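Local coordinates for protein alpha-14 giardin (Giardia lamblia, PDB 3CHJ) that binds calcium and, as an annexin, may act as a calcium-regulated structural element linking the phospholipid bilayer to the underlying axoneme, at residues Tyr231-Leu235 and Phe249-Val253. Residue numbers count along the deposited sequence, not the author numbering.
Sequences YAFKL and FSMNV
Both segments are regular alpha-helix, 231-235 in helix 227-241 and 249-253 in the next one, helix 243-254. The axes of the two segments approach to 11.4 Å. Their N-to-C directions are 149° apart, so they are roughly antiparallel. The closest CA atoms are those of L235 and F249, 7.4 Å apart. The segments bury 278 Å² between them, mostly through side chains; the F249 ring also reaches the backbone, with F249 CE2 3.8 Å from L235 N.

Apolar packing centres on F249, whose CA-to-CB bond points toward the other helix. Its chi1 of 171° (t) and chi2 of 58° carry the ring into the gap. The CA-to-CB bond of Y231 points sideways, but chi1 of 176° (t) and chi2 of 81° bring the ring end nearer. The ring planes lie 27° apart, but the rings are slid sideways and barely overlap; their centroids are 5.2 Å apart. Y231 CD1 meets F249 CE2 at 3.6 Å. K234 CB lies 3.8 Å from F249 CZ. L235 CD1 lies 4.1 Å from F249 CD2 and 3.2 Å from S250 OG. V253 CG2 touches the Y231 ring edge, 4.0 Å from CE1.

Y231 OH and S250 OG are 3.1 Å apart. S250 OG has a second possible acceptor, A246 O, so a bond to Y231 OH is possible but not decided. Y231 OH hydrogen-bonds D106, on helix 101-108. The K234 chain leads away to a salt bridge with E230.

Helix 227-241 closes the third five-helix unit and helix 243-254 opens the fourth. The arrangement is the junction between successive repeats of the all-helical annexin fold.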
# COMPACT_ATOMS: atom_id res chain seq x y z
N TYR A 231 -13.51 -3.35 -2.19
CA TYR A 231 -12.06 -3.27 -2.32
C TYR A 231 -11.42 -3.10 -0.93
O TYR A 231 -10.45 -3.80 -0.58
CB TYR A 231 -11.69 -2.10 -3.24
CG TYR A 231 -10.20 -1.92 -3.32
CD1 TYR A 231 -9.42 -2.71 -4.16
CD2 TYR A 231 -9.58 -0.95 -2.55
CE1 TYR A 231 -8.02 -2.55 -4.21
CE2 TYR A 231 -8.18 -0.78 -2.59
CZ TYR A 231 -7.42 -1.59 -3.44
OH TYR A 231 -6.04 -1.42 -3.49
N ALA A 232 -11.97 -2.17 -0.14
CA ALA A 232 -11.41 -1.84 1.17
C ALA A 232 -11.43 -3.05 2.10
O ALA A 232 -10.42 -3.35 2.73
CB ALA A 232 -12.14 -0.68 1.79
N PHE A 233 -12.56 -3.74 2.20
CA PHE A 233 -12.61 -4.90 3.12
C PHE A 233 -11.81 -6.09 2.61
O PHE A 233 -11.23 -6.84 3.43
CB PHE A 233 -14.06 -5.26 3.47
CG PHE A 233 -14.64 -4.36 4.52
CD1 PHE A 233 -14.64 -4.76 5.86
CD2 PHE A 233 -15.16 -3.12 4.18
CE1 PHE A 233 -15.16 -3.93 6.87
CE2 PHE A 233 -15.69 -2.28 5.18
CZ PHE A 233 -15.71 -2.69 6.52
N LYS A 234 -11.75 -6.27 1.29
CA LYS A 234 -10.86 -7.30 0.74
C LYS A 234 -9.39 -6.95 1.05
O LYS A 234 -8.60 -7.83 1.45
CB LYS A 234 -11.03 -7.42 -0.77
CG LYS A 234 -12.28 -8.15 -1.22
CD LYS A 234 -12.34 -8.13 -2.74
CE LYS A 234 -13.40 -9.10 -3.19
NZ LYS A 234 -13.44 -9.22 -4.69
N LEU A 235 -9.04 -5.68 0.87
CA LEU A 235 -7.66 -5.24 1.09
C LEU A 235 -7.28 -5.41 2.57
O LEU A 235 -6.20 -5.94 2.85
CB LEU A 235 -7.48 -3.80 0.62
CG LEU A 235 -6.05 -3.29 0.78
CD1 LEU A 235 -5.09 -4.07 -0.09
CD2 LEU A 235 -5.98 -1.78 0.49
N PHE A 249 -3.06 -8.38 -4.75
CA PHE A 249 -4.43 -7.93 -5.00
C PHE A 249 -4.45 -6.50 -5.49
O PHE A 249 -5.07 -6.20 -6.51
CB PHE A 249 -5.25 -8.08 -3.71
CG PHE A 249 -6.64 -7.46 -3.77
CD1 PHE A 249 -7.56 -7.86 -4.73
CD2 PHE A 249 -7.00 -6.46 -2.86
CE1 PHE A 249 -8.85 -7.29 -4.78
CE2 PHE A 249 -8.30 -5.87 -2.90
CZ PHE A 249 -9.20 -6.29 -3.86
N SER A 250 -3.77 -5.60 -4.77
CA SER A 250 -3.80 -4.18 -5.17
C SER A 250 -3.17 -3.98 -6.55
O SER A 250 -3.65 -3.16 -7.37
CB SER A 250 -3.10 -3.29 -4.15
OG SER A 250 -3.73 -3.37 -2.87
N MET A 251 -2.10 -4.72 -6.82
CA MET A 251 -1.44 -4.63 -8.12
C MET A 251 -2.37 -5.15 -9.22
O MET A 251 -2.46 -4.56 -10.28
CB MET A 251 -0.10 -5.38 -8.13
CG MET A 251 0.99 -4.71 -7.26
SD MET A 251 1.47 -3.04 -7.80
CE MET A 251 2.36 -3.43 -9.34
N ASN A 252 -3.08 -6.25 -8.96
CA ASN A 252 -4.03 -6.77 -9.96
C ASN A 252 -5.11 -5.75 -10.31
O ASN A 252 -5.44 -5.54 -11.49
CB ASN A 252 -4.65 -8.10 -9.49
CG ASN A 252 -5.59 -8.69 -10.54
OD1 ASN A 252 -5.16 -9.21 -11.57
ND2 ASN A 252 -6.88 -8.61 -10.27
N VAL A 253 -5.65 -5.10 -9.28
CA VAL A 253 -6.70 -4.10 -9.50
C VAL A 253 -6.13 -2.92 -10.29
O VAL A 253 -6.80 -2.40 -11.19
CB VAL A 253 -7.35 -3.64 -8.17
CG1 VAL A 253 -8.32 -2.48 -8.41
CG2 VAL A 253 -8.06 -4.80 -7.51